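Local structure of beta-hexosaminidase (Neisseria gonorrhoeae, 6JTJ) at residues 128-131 with 137-140; 163-168 with 245-250; 175-180 with 209-214; 288-293 with 351-356; 312-315 with 321-324. The protein probably cleaves terminal beta-1,4-linked N-acetylglucosamine from peptidoglycan fragments during cell-wall recycling, as a family 3 glycoside hydrolase. One frame throughout, in Å; residues are numbered along the deposited sequence.

How the contacts relate
Along the chain, contact 1 comes first and joins two successive helices; contact 2 then encloses contact 3, and contact 4 encloses contact 5. The strands of contacts 3, 4 and 5 belong to one curled sheet, the barrel of the family 3 N-terminal domain. Contacts 2 and 3 touch, their centres about 11 Å apart, as do contacts 4 and 5 with centres about 15 Å apart, where strands 290-295 and 321-323 are neighbours; contact 2 also meets contact 4 through Phe163 and Phe292. Contact 3 holds the bound sugar. Contacts 1 and 5 lie on opposite sides of the chain's centre, about 37 Å apart between centres, contact 1 at the surface and contact 5 buried against the barrel wall.

Contact 1 (128-131 with 137-140); sequences GQIW and SAAE
Ala139 is the point of closest approach between the two helices, its methyl pressed against the start of Trp131: CB lies 3.5 Å from Trp131 N. The backbones are correspondingly near, with 4.9 Å between Trp131 CA and Ala139 CA, a spacing that the small alanine side chain permits. No hydrogen bond joins the segments.

Among the apolar contacts, Ile130 works with one branch. With CG1 beside the backbone N (chi1 -68°), CG2 is left anti to that N and points at the second helix, where it meets the backbone of Ala139 at CA, 3.6 Å away. The same methyl reaches Ala138 CB at 4.2 Å, so it rests across two consecutive alanines. Trp131 adds its own CB, 3.8 Å from Ala139 CB.

The aromatic contribution is slighter. With Trp131 CG anti to the backbone N (chi1 173°), the indole extends past Ala139, whose CB lies at the ring edge near its plane. Glu140 OE2 comes to the same rim, 4.5 Å from Trp131 CZ3, a loose approach only; the carboxylate also has a long, weak ion pair with Arg191 of helix 186-202.

The pair is a helical hairpin: helices 124-134 and 136-155 follow each other closely in the chain. Helix 186-202 closes the junction from a third direction, its Leu192 touching both Trp131 and Ala139 and its Ala188 packing on the indole.

Contact 2 (163-168 with 245-250); sequences FTPVLD and RIMSRE
Met247 meets Pro165 and Leu167 with two different parts of one bent side chain. Its terminal methyl faces the proline, CE lying 3.8 Å from Pro165 CG, and the two side chains approach end on from opposite segments. Nearer the helix, the methylene CG lies 3.9 Å from Leu167 CD1, and here the side chains cross obliquely rather than meeting at their ends.

The bend is what allows both contacts. Met247 CG stands anti to its carbonyl carbon, and the chain then folds again at chi2 (-78°) and at chi3 (-77°), so the methyl swings off the line of the first methylenes and ends against the pyrrolidine. Pro165 CD also borders that methyl, at 4.0 Å from Met247 CE. Leu167 is extended at its outer torsion (chi2 -180°) and applies both branches to the methionine, its CD2 being 4.1 Å from Met247 CG. All three residues are buried, and the interaction is wholly apolar, without a hydrogen bond between the segments.

A cis peptide bond precedes Pro165, in the loop that leaves strand 161-162. Lys210 exchanges backbone hydrogen bonds with both Pro165, through the proline O, and Leu167, through the leucine N, which lays this loop along strand 208-212 of the barrel. Met247 projects from helix 242-249, close to its end, and so packs that helix against the loop that follows strand 161-162. Helix 186-202 borders the same cluster, with Ala193 against Leu167 and Gln197 against Met247.

Contact 3 (175-180 with 209-214); sequences AVIGNR and GKHFPG. With NAG (2-acetamido-2-deoxy-beta-D-glucopyranose), chain I.
The substrate pocket of the barrel is lined here by Arg180 from one side and by Lys210 and His211 from the other, the latter pair opening the KHFPGH sequence motif characteristic of NagZ-type family 3 enzymes. Between the segments themselves the contacts are slight: Ile177 CD1 lies 3.8 Å from His211 CE1, its branch sliding obliquely past the imidazole. Arg180 NH2 approaches His211 CE1 at the edge of the histidine ring.

The bound N-acetylglucosamine completes the junction. His211 NE2 is 2.9 Å from NAG O3 in a fairly straight bond (164°) in which either partner may donate. Lys210 NZ donates to the same O3 over 3.2 Å and to the neighbouring hydroxyl, NAG O4, over 3.0 Å. The bond from Arg180 NH2 to NAG O3, 3.0 Å long, is bent to 128° and weak. A bend at chi3 (-73°) in the lysine turns its ammonium toward the two hydroxyls. The cis peptide before His211 sets successive side chains close together, Lys210 CB lying over one face of the imidazole.

Acidic partners position these groups: Glu107, itself beside the sugar, makes salt bridges to Arg180 NE and Lys210 NZ, and behind the histidine Asp168 OD2 bonds His211 ND1. Asp105 also binds the sugar, as does the backbone O of Asp221 of the second subunit.

Three side chains thus converge on O3, while one ammonium reads O3 and O4 together, consistent with recognition of a terminal, non-reducing sugar; the Glu107 carboxylate probably offsets the clustered positive charge.

Contact 4 (288-293 with 351-356); sequences KGVIFS and QYMENS
The Phe292 ring meets Met353 obliquely, the sulfur nearest its CZ, while one ring face is occupied by Val290 CG1, 3.6 Å above the plane over its centre. Met353 SD stands 5.3 Å from the centroid of the Phe292 ring, along a direction 66° off the normal. This is a Met-aromatic contact in which the nearest ring atom, Phe292 CZ, is 4.2 Å from Met353 SD.

Val290 serves both neighbours with different branches. Its CG1, anti to the backbone N (chi1 166°), goes to the phenylalanine, whereas CG2 is directed at the methionine and lies 4.0 Å from Met353 CE. The valine and methionine side chains cross at about a right angle. A bend in the last torsion of Met353 (chi3 -53°) keeps its methyl beside Val290 and the ring.

Val290 and Phe292 alternate with Ile291 along strand 290-295 of the barrel sheet, parallel to its neighbours 254-257 and 321-323. Ile291 points to helix 274-284 on the outside, so the two contact residues face inward, consistent with Met353 plugging the barrel interior at the N-terminal end of the strands, the end away from the active site. Further in, the edge-to-face partner of Phe292 is Phe163.

Polar bonds join the chain around Met353 to the neighbouring loops: Arg349 NE bonds Lys288 O, the hydroxyl of Tyr352 bonds Gly251 O, and Lys206 NZ bonds Tyr352 O.

Contact 5 (312-315 with 321-324); sequences RISF and IVLV
Ser314 is the first residue of the helical segment to touch the strand, and it does so through carbon: its CB lies 3.9 Å from Val322 CG1. The hydroxyl stands anti to the carbonyl carbon (chi1 -63°), turned back along its own helix, where OG bonds Arg310 O. The Ser314 side chain also comes within about 5 Å, between nearest atoms, of that of Asp294, the predicted nucleophile.

Phe315 comes next and carries most of the contact. Val322 CG1 sits over one face of its ring, offset toward the rim, in a CH-pi contact 4.0 Å from the centroid of the Phe315 ring and 23° off the normal. The closest ring atom is Phe315 CZ, 3.7 Å from Val322 CG1. The second valine branch also borders that end of the ring, Val322 CG2 lying 3.9 Å from Phe315 CZ, and the two side chains cross at about a right angle. Beyond them, Phe315 CE1 passes 4.4 Å from the backbone N of Ile321.

Helix 307-317 connects the parallel, adjacent strands 290-295 and 321-323, forming a beta-alpha-beta unit of the barrel. Val322 faces this helix, whereas Ile321 and Leu323 turn inward onto Phe292. With no hydrogen bond between them, the two segments meet only through dispersion and CH-pi attraction, and the buried serine hydroxyl, satisfied within its own helix, asks nothing of the strand.

Contact 1 (128-131 with 137-140)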
# COMPACT_ATOMS: atom_id res chain seq x y z
N GLY C 128 15.84 -2.35 -12.51
CA GLY C 128 16.05 -0.99 -12.97
C GLY C 128 17.35 -0.38 -12.46
O GLY C 128 17.93 0.50 -13.11
N GLN C 129 17.81 -0.81 -11.30
CA GLN C 129 19.10 -0.36 -10.79
C GLN C 129 20.25 -0.96 -11.60
O GLN C 129 21.25 -0.29 -11.84
CB GLN C 129 19.24 -0.71 -9.31
CG GLN C 129 18.34 0.13 -8.44
CD GLN C 129 18.30 -0.34 -6.99
OE1 GLN C 129 18.46 -1.52 -6.69
NE2 GLN C 129 18.10 0.60 -6.10
N ILE C 130 20.12 -2.23 -11.99
CA ILE C 130 21.08 -2.86 -12.89
C ILE C 130 21.10 -2.11 -14.23
O ILE C 130 22.15 -1.88 -14.79
CB ILE C 130 20.76 -4.34 -13.13
CG1 ILE C 130 20.96 -5.14 -11.86
CG2 ILE C 130 21.64 -4.91 -14.23
CD1 ILE C 130 20.46 -6.56 -11.90
N TRP C 131 19.93 -1.69 -14.70
CA TRP C 131 19.84 -0.91 -15.93
C TRP C 131 20.68 0.36 -15.83
O TRP C 131 21.47 0.66 -16.73
CB TRP C 131 18.37 -0.56 -16.22
CG TRP C 131 18.09 0.36 -17.35
CD1 TRP C 131 18.27 1.70 -17.38
CD2 TRP C 131 17.52 0.02 -18.62
NE1 TRP C 131 17.87 2.22 -18.58
CE2 TRP C 131 17.42 1.20 -19.37
CE3 TRP C 131 17.11 -1.19 -19.20
CZ2 TRP C 131 16.89 1.23 -20.65
CZ3 TRP C 131 16.59 -1.16 -20.50
CH2 TRP C 131 16.49 0.04 -21.20
N SER C 137 21.57 -4.03 -21.49
CA SER C 137 21.75 -5.40 -21.90
C SER C 137 21.87 -6.32 -20.71
O SER C 137 21.30 -7.42 -20.69
CB SER C 137 22.97 -5.48 -22.82
OG SER C 137 23.23 -6.80 -23.15
N ALA C 138 22.65 -5.90 -19.72
CA ALA C 138 22.81 -6.70 -18.50
C ALA C 138 21.47 -6.80 -17.75
O ALA C 138 21.14 -7.84 -17.18
CB ALA C 138 23.86 -6.05 -17.60
N ALA C 139 20.73 -5.70 -17.74
CA ALA C 139 19.46 -5.65 -17.03
C ALA C 139 18.42 -6.55 -17.69
O ALA C 139 17.70 -7.27 -17.00
CB ALA C 139 18.97 -4.20 -16.97
N GLU C 140 18.33 -6.52 -19.03
CA GLU C 140 17.39 -7.39 -19.75
C GLU C 140 17.71 -8.84 -19.50
O GLU C 140 16.81 -9.66 -19.29
CB GLU C 140 17.38 -7.08 -21.24
CG GLU C 140 16.76 -5.74 -21.59
CD GLU C 140 16.62 -5.53 -23.09
OE1 GLU C 140 16.99 -6.46 -23.85
OE2 GLU C 140 16.11 -4.46 -23.50

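Contact 2 (163-168 with 245-250)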
# COMPACT_ATOMS: atom_id res chain seq x y z
N PHE C 163 0.53 -12.87 -11.49
CA PHE C 163 0.07 -11.53 -11.83
C PHE C 163 1.25 -10.56 -11.80
O PHE C 163 1.47 -9.85 -10.84
CB PHE C 163 -1.07 -11.08 -10.88
CG PHE C 163 -2.38 -11.84 -11.06
CD1 PHE C 163 -2.91 -12.05 -12.32
CD2 PHE C 163 -3.09 -12.34 -9.98
CE1 PHE C 163 -4.11 -12.73 -12.50
CE2 PHE C 163 -4.30 -13.01 -10.15
CZ PHE C 163 -4.81 -13.20 -11.41
N THR C 164 2.00 -10.55 -12.90
CA THR C 164 3.20 -9.76 -13.04
C THR C 164 3.43 -9.62 -14.54
O THR C 164 3.04 -10.51 -15.32
CB THR C 164 4.36 -10.43 -12.29
OG1 THR C 164 5.44 -9.51 -12.08
CG2 THR C 164 4.86 -11.68 -13.02
N PRO C 165 4.06 -8.52 -14.98
CA PRO C 165 4.71 -7.48 -14.23
C PRO C 165 3.94 -6.20 -13.97
O PRO C 165 3.04 -5.82 -14.73
CB PRO C 165 5.87 -7.12 -15.13
CG PRO C 165 5.28 -7.22 -16.50
CD PRO C 165 4.35 -8.40 -16.43
N VAL C 166 4.38 -5.50 -12.93
CA VAL C 166 4.04 -4.11 -12.70
C VAL C 166 4.68 -3.24 -13.78
O VAL C 166 5.89 -3.29 -13.99
CB VAL C 166 4.53 -3.67 -11.31
CG1 VAL C 166 4.37 -2.17 -11.12
CG2 VAL C 166 3.74 -4.41 -10.24
N LEU C 167 3.85 -2.45 -14.46
CA LEU C 167 4.27 -1.54 -15.51
C LEU C 167 4.12 -0.09 -15.09
O LEU C 167 4.38 0.84 -15.86
CB LEU C 167 3.40 -1.78 -16.75
CG LEU C 167 3.46 -3.18 -17.34
CD1 LEU C 167 2.55 -3.29 -18.57
CD2 LEU C 167 4.87 -3.56 -17.73
N ASP C 168 3.71 0.12 -13.84
CA ASP C 168 3.62 1.45 -13.27
C ASP C 168 5.00 2.10 -13.25
O ASP C 168 6.01 1.42 -13.05
CB ASP C 168 3.09 1.36 -11.84
CG ASP C 168 1.72 0.68 -11.76
OD1 ASP C 168 0.83 1.01 -12.58
OD2 ASP C 168 1.54 -0.17 -10.85
N ARG C 245 0.88 -0.27 -23.96
CA ARG C 245 0.75 -0.43 -25.42
C ARG C 245 1.73 -1.44 -25.98
O ARG C 245 1.36 -2.34 -26.73
CB ARG C 245 1.01 0.88 -26.14
CG ARG C 245 -0.15 1.85 -26.07
CD ARG C 245 0.15 2.95 -27.08
NE ARG C 245 -1.04 3.38 -27.86
CZ ARG C 245 -2.10 4.03 -27.36
NH1 ARG C 245 -2.12 4.37 -26.09
NH2 ARG C 245 -3.13 4.34 -28.15
N ILE C 246 2.98 -1.30 -25.56
CA ILE C 246 4.05 -2.13 -26.08
C ILE C 246 3.86 -3.59 -25.63
O ILE C 246 4.01 -4.52 -26.43
CB ILE C 246 5.41 -1.57 -25.65
CG1 ILE C 246 5.64 -0.20 -26.31
CG2 ILE C 246 6.53 -2.52 -26.01
CD1 ILE C 246 6.79 0.63 -25.74
N MET C 247 3.53 -3.79 -24.36
CA MET C 247 3.29 -5.15 -23.85
C MET C 247 2.09 -5.80 -24.52
O MET C 247 2.13 -6.99 -24.86
CB MET C 247 3.11 -5.13 -22.35
CG MET C 247 4.40 -4.88 -21.60
SD MET C 247 5.40 -6.37 -21.53
CE MET C 247 4.57 -7.30 -20.25
N SER C 248 1.04 -5.02 -24.74
CA SER C 248 -0.12 -5.48 -25.47
C SER C 248 0.29 -5.98 -26.85
O SER C 248 -0.05 -7.08 -27.24
CB SER C 248 -1.16 -4.36 -25.60
OG SER C 248 -2.30 -4.82 -26.30
N ARG C 249 1.03 -5.16 -27.58
CA ARG C 249 1.51 -5.53 -28.91
C ARG C 249 2.30 -6.81 -28.89
O ARG C 249 2.17 -7.62 -29.79
CB ARG C 249 2.41 -4.44 -29.48
CG ARG C 249 2.26 -4.28 -30.98
CD ARG C 249 3.57 -3.94 -31.67
NE ARG C 249 4.30 -2.84 -31.04
CZ ARG C 249 5.54 -2.90 -30.54
NH1 ARG C 249 6.25 -4.03 -30.55
NH2 ARG C 249 6.07 -1.81 -29.99
N GLU C 250 3.09 -7.02 -27.84
CA GLU C 250 3.94 -8.19 -27.74
C GLU C 250 3.33 -9.38 -27.02
O GLU C 250 4.06 -10.27 -26.57
CB GLU C 250 5.26 -7.80 -27.07
CG GLU C 250 6.05 -6.77 -27.87
CD GLU C 250 6.45 -7.28 -29.24
OE1 GLU C 250 6.91 -8.43 -29.32
OE2 GLU C 250 6.25 -6.54 -30.23

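Contact 3 (175-180 with 209-214)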
# COMPACT_ATOMS: atom_id res chain seq x y z
N ALA C 175 3.81 5.02 -2.58
CA ALA C 175 4.52 4.10 -1.68
C ALA C 175 4.07 2.66 -1.86
O ALA C 175 4.86 1.75 -1.79
CB ALA C 175 4.30 4.51 -0.22
N VAL C 176 2.78 2.45 -2.08
CA VAL C 176 2.27 1.11 -2.21
C VAL C 176 2.88 0.39 -3.43
O VAL C 176 2.94 -0.84 -3.46
CB VAL C 176 0.73 1.06 -2.18
CG1 VAL C 176 0.07 1.64 -3.43
CG2 VAL C 176 0.27 -0.38 -1.99
N ILE C 177 3.23 1.15 -4.47
CA ILE C 177 3.93 0.58 -5.61
C ILE C 177 5.39 0.51 -5.20
O ILE C 177 5.94 -0.57 -5.12
CB ILE C 177 3.76 1.40 -6.91
CG1 ILE C 177 2.28 1.50 -7.32
CG2 ILE C 177 4.58 0.80 -8.05
CD1 ILE C 177 1.56 0.19 -7.48
N GLY C 178 5.98 1.65 -4.89
CA GLY C 178 7.32 1.71 -4.34
C GLY C 178 8.37 1.02 -5.17
O GLY C 178 8.49 1.28 -6.36
N ASN C 179 9.07 0.07 -4.56
CA ASN C 179 10.06 -0.67 -5.28
C ASN C 179 9.48 -1.78 -6.21
O ASN C 179 10.22 -2.52 -6.84
CB ASN C 179 11.13 -1.16 -4.31
CG ASN C 179 10.66 -2.34 -3.46
OD1 ASN C 179 9.58 -2.88 -3.67
ND2 ASN C 179 11.50 -2.77 -2.53
N ARG C 180 8.17 -1.90 -6.31
CA ARG C 180 7.55 -2.85 -7.22
C ARG C 180 7.64 -2.39 -8.67
O ARG C 180 7.42 -3.20 -9.58
CB ARG C 180 6.11 -3.08 -6.86
CG ARG C 180 5.92 -3.73 -5.49
CD ARG C 180 4.52 -3.49 -4.99
NE ARG C 180 3.56 -4.21 -5.81
CZ ARG C 180 2.25 -3.98 -5.80
NH1 ARG C 180 1.76 -3.02 -5.04
NH2 ARG C 180 1.44 -4.71 -6.56
N GLY C 209 -0.09 -7.31 -17.00
CA GLY C 209 0.40 -5.98 -16.72
C GLY C 209 -0.46 -5.28 -15.68
O GLY C 209 -1.67 -5.38 -15.74
N LYS C 210 0.18 -4.58 -14.75
CA LYS C 210 -0.52 -3.87 -13.68
C LYS C 210 0.09 -2.48 -13.51
O LYS C 210 1.31 -2.36 -13.64
CB LYS C 210 -0.33 -4.61 -12.35
CG LYS C 210 -0.50 -6.10 -12.44
CD LYS C 210 -0.76 -6.72 -11.06
CE LYS C 210 0.48 -6.77 -10.18
NZ LYS C 210 0.36 -7.90 -9.21
N HIS C 211 -0.67 -1.43 -13.16
CA HIS C 211 -2.12 -1.42 -13.00
C HIS C 211 -2.65 -0.40 -13.98
O HIS C 211 -2.42 0.79 -13.82
CB HIS C 211 -2.50 -1.05 -11.57
CG HIS C 211 -1.85 -1.91 -10.54
ND1 HIS C 211 -0.53 -1.78 -10.17
CD2 HIS C 211 -2.35 -2.93 -9.80
CE1 HIS C 211 -0.24 -2.67 -9.24
NE2 HIS C 211 -1.32 -3.38 -9.00
N PHE C 212 -3.33 -0.88 -15.02
CA PHE C 212 -3.74 -0.05 -16.14
C PHE C 212 -4.68 1.06 -15.69
O PHE C 212 -5.63 0.78 -14.95
CB PHE C 212 -4.47 -0.90 -17.18
CG PHE C 212 -4.97 -0.11 -18.36
CD1 PHE C 212 -4.13 0.13 -19.44
CD2 PHE C 212 -6.25 0.37 -18.38
CE1 PHE C 212 -4.57 0.86 -20.52
CE2 PHE C 212 -6.71 1.10 -19.48
CZ PHE C 212 -5.87 1.33 -20.55
N PRO C 213 -4.48 2.29 -16.17
CA PRO C 213 -3.52 2.79 -17.13
C PRO C 213 -2.24 3.39 -16.52
O PRO C 213 -1.47 4.05 -17.25
CB PRO C 213 -4.31 3.89 -17.82
CG PRO C 213 -5.10 4.48 -16.70
CD PRO C 213 -5.44 3.35 -15.79
N GLY C 214 -1.99 3.13 -15.23
CA GLY C 214 -0.74 3.58 -14.59
C GLY C 214 -0.99 4.11 -13.19
O GLY C 214 -1.66 5.12 -13.02
C1 NAG I . -4.57 -5.56 -5.84
C2 NAG I . -3.08 -5.26 -6.07
C3 NAG I . -2.58 -6.01 -7.28
C4 NAG I . -2.93 -7.49 -7.20
C5 NAG I . -4.43 -7.68 -7.08
C6 NAG I . -4.78 -9.15 -6.81
C7 NAG I . -1.85 -3.10 -5.76
C8 NAG I . -0.96 -3.81 -4.83
N2 NAG I . -2.82 -3.86 -6.29
O1 NAG I . -4.92 -5.30 -4.49
O3 NAG I . -1.18 -5.81 -7.39
O4 NAG I . -2.44 -8.20 -8.30
O5 NAG I . -4.91 -6.93 -5.99
O6 NAG I . -4.26 -9.62 -5.57
O7 NAG I . -1.70 -1.89 -5.98

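Contact 4 (288-293 with 351-356)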
# COMPACT_ATOMS: atom_id res chain seq x y z
N LYS C 288 -6.44 -7.55 -26.80
CA LYS C 288 -7.40 -8.65 -26.93
C LYS C 288 -7.42 -9.63 -25.78
O LYS C 288 -8.14 -10.61 -25.82
CB LYS C 288 -7.11 -9.42 -28.23
CG LYS C 288 -7.10 -8.52 -29.47
CD LYS C 288 -7.46 -9.32 -30.68
CE LYS C 288 -7.30 -8.53 -31.97
NZ LYS C 288 -7.96 -7.20 -31.83
N GLY C 289 -6.63 -9.38 -24.74
CA GLY C 289 -6.55 -10.31 -23.63
C GLY C 289 -7.59 -10.08 -22.56
O GLY C 289 -8.58 -9.40 -22.76
N VAL C 290 -7.34 -10.67 -21.39
CA VAL C 290 -8.24 -10.56 -20.24
C VAL C 290 -8.11 -9.20 -19.58
O VAL C 290 -7.01 -8.70 -19.32
CB VAL C 290 -7.91 -11.62 -19.17
CG1 VAL C 290 -8.60 -11.31 -17.84
CG2 VAL C 290 -8.26 -12.99 -19.67
N ILE C 291 -9.26 -8.59 -19.30
CA ILE C 291 -9.31 -7.48 -18.37
C ILE C 291 -9.91 -8.03 -17.08
O ILE C 291 -11.12 -8.37 -17.05
CB ILE C 291 -10.12 -6.33 -18.92
CG1 ILE C 291 -9.50 -5.82 -20.22
CG2 ILE C 291 -10.20 -5.19 -17.91
CD1 ILE C 291 -10.34 -4.78 -20.94
N PHE C 292 -9.10 -8.15 -16.03
CA PHE C 292 -9.61 -8.47 -14.71
C PHE C 292 -10.26 -7.26 -14.04
O PHE C 292 -9.92 -6.14 -14.36
CB PHE C 292 -8.50 -8.94 -13.80
CG PHE C 292 -7.99 -10.30 -14.12
CD1 PHE C 292 -8.79 -11.42 -13.92
CD2 PHE C 292 -6.72 -10.47 -14.63
CE1 PHE C 292 -8.31 -12.68 -14.20
CE2 PHE C 292 -6.24 -11.73 -14.92
CZ PHE C 292 -7.04 -12.84 -14.70
N SER C 293 -11.19 -7.49 -13.11
CA SER C 293 -11.77 -6.40 -12.32
C SER C 293 -10.85 -6.13 -11.14
O SER C 293 -9.92 -6.87 -10.90
CB SER C 293 -13.15 -6.80 -11.77
OG SER C 293 -13.02 -7.64 -10.64
N GLN C 351 -8.11 -19.42 -22.01
CA GLN C 351 -7.26 -20.50 -22.51
C GLN C 351 -5.86 -20.02 -22.85
O GLN C 351 -4.90 -20.74 -22.63
CB GLN C 351 -7.90 -21.21 -23.73
CG GLN C 351 -7.14 -22.49 -24.17
CD GLN C 351 -6.67 -23.46 -23.03
OE1 GLN C 351 -7.28 -23.59 -21.95
NE2 GLN C 351 -5.55 -24.14 -23.27
N TYR C 352 -5.76 -18.82 -23.39
CA TYR C 352 -4.46 -18.19 -23.64
C TYR C 352 -3.58 -18.15 -22.37
O TYR C 352 -2.36 -18.21 -22.47
CB TYR C 352 -4.68 -16.79 -24.20
CG TYR C 352 -3.42 -16.10 -24.70
CD1 TYR C 352 -2.76 -16.55 -25.85
CD2 TYR C 352 -2.91 -14.99 -24.05
CE1 TYR C 352 -1.62 -15.91 -26.32
CE2 TYR C 352 -1.79 -14.34 -24.50
CZ TYR C 352 -1.14 -14.80 -25.63
OH TYR C 352 -0.01 -14.13 -26.05
N MET C 353 -4.19 -18.08 -21.19
CA MET C 353 -3.44 -18.04 -19.93
C MET C 353 -3.03 -19.40 -19.37
O MET C 353 -2.31 -19.46 -18.38
CB MET C 353 -4.26 -17.29 -18.87
CG MET C 353 -4.48 -15.81 -19.20
SD MET C 353 -5.29 -14.94 -17.85
CE MET C 353 -6.74 -15.93 -17.51
N GLU C 354 -3.50 -20.50 -19.96
CA GLU C 354 -3.16 -21.83 -19.46
C GLU C 354 -1.65 -22.02 -19.54
O GLU C 354 -1.01 -21.56 -20.47
CB GLU C 354 -3.86 -22.97 -20.21
CG GLU C 354 -4.15 -24.16 -19.29
CD GLU C 354 -5.04 -25.22 -19.91
OE1 GLU C 354 -5.65 -26.04 -19.17
OE2 GLU C 354 -5.14 -25.22 -21.17
N ASN C 355 -1.10 -22.68 -18.52
CA ASN C 355 0.32 -22.96 -18.51
C ASN C 355 0.68 -23.83 -19.71
O ASN C 355 -0.05 -24.76 -20.05
CB ASN C 355 0.74 -23.69 -17.24
CG ASN C 355 2.21 -23.49 -16.95
OD1 ASN C 355 3.05 -24.04 -17.64
ND2 ASN C 355 2.52 -22.73 -15.90
N SER C 356 1.79 -23.52 -20.36
CA SER C 356 2.18 -24.22 -21.57
C SER C 356 3.11 -25.42 -21.29
O SER C 356 3.39 -26.17 -22.20
CB SER C 356 2.80 -23.22 -22.57
OG SER C 356 4.01 -22.68 -22.08

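Contact 5 (312-315 with 321-324)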
# COMPACT_ATOMS: atom_id res chain seq x y z
N ARG C 312 -21.98 -6.60 -11.91
CA ARG C 312 -22.68 -6.13 -13.08
C ARG C 312 -22.01 -4.91 -13.67
O ARG C 312 -21.82 -4.83 -14.89
CB ARG C 312 -24.15 -5.83 -12.76
CG ARG C 312 -25.02 -5.50 -13.99
CD ARG C 312 -26.43 -5.04 -13.61
NE ARG C 312 -26.43 -3.71 -13.01
CZ ARG C 312 -26.25 -2.57 -13.69
NH1 ARG C 312 -26.07 -2.57 -15.00
NH2 ARG C 312 -26.24 -1.40 -13.04
N ILE C 313 -21.69 -3.93 -12.83
CA ILE C 313 -21.09 -2.69 -13.34
C ILE C 313 -19.67 -2.94 -13.86
O ILE C 313 -19.24 -2.30 -14.80
CB ILE C 313 -21.17 -1.49 -12.36
CG1 ILE C 313 -20.50 -1.80 -11.03
CG2 ILE C 313 -22.62 -1.05 -12.14
CD1 ILE C 313 -20.37 -0.57 -10.13
N SER C 314 -18.96 -3.90 -13.25
CA SER C 314 -17.65 -4.30 -13.75
C SER C 314 -17.72 -4.90 -15.15
O SER C 314 -16.98 -4.48 -16.04
CB SER C 314 -16.99 -5.30 -12.82
OG SER C 314 -16.74 -4.72 -11.57
N PHE C 315 -18.59 -5.89 -15.35
CA PHE C 315 -18.77 -6.48 -16.68
C PHE C 315 -19.22 -5.46 -17.70
O PHE C 315 -18.68 -5.41 -18.81
CB PHE C 315 -19.81 -7.59 -16.66
CG PHE C 315 -19.38 -8.80 -15.91
CD1 PHE C 315 -18.21 -9.46 -16.24
CD2 PHE C 315 -20.16 -9.30 -14.89
CE1 PHE C 315 -17.80 -10.58 -15.54
CE2 PHE C 315 -19.76 -10.43 -14.19
CZ PHE C 315 -18.59 -11.07 -14.52
N ILE C 321 -13.45 -10.81 -16.37
CA ILE C 321 -13.42 -11.70 -15.24
C ILE C 321 -13.36 -10.89 -13.95
O ILE C 321 -12.55 -9.98 -13.83
CB ILE C 321 -12.18 -12.60 -15.30
CG1 ILE C 321 -12.28 -13.58 -16.47
CG2 ILE C 321 -12.00 -13.38 -14.00
CD1 ILE C 321 -10.94 -14.14 -16.93
N VAL C 322 -14.24 -11.20 -13.00
CA VAL C 322 -14.28 -10.47 -11.75
C VAL C 322 -13.60 -11.27 -10.65
O VAL C 322 -13.77 -12.48 -10.55
CB VAL C 322 -15.71 -10.06 -11.32
CG1 VAL C 322 -16.31 -9.08 -12.31
CG2 VAL C 322 -16.63 -11.25 -11.15
N LEU C 323 -12.84 -10.57 -9.83
CA LEU C 323 -12.14 -11.17 -8.71
C LEU C 323 -12.93 -10.94 -7.44
O LEU C 323 -13.34 -9.82 -7.17
CB LEU C 323 -10.77 -10.52 -8.53
CG LEU C 323 -9.59 -11.25 -9.13
CD1 LEU C 323 -9.74 -11.30 -10.64
CD2 LEU C 323 -8.28 -10.59 -8.72
N VAL C 324 -13.15 -12.00 -6.68
CA VAL C 324 -13.86 -11.92 -5.41
C VAL C 324 -13.07 -12.71 -4.40
O VAL C 324 -13.17 -13.92 -4.35
CB VAL C 324 -15.29 -12.48 -5.52
CG1 VAL C 324 -16.09 -12.18 -4.25
CG2 VAL C 324 -16.01 -11.88 -6.72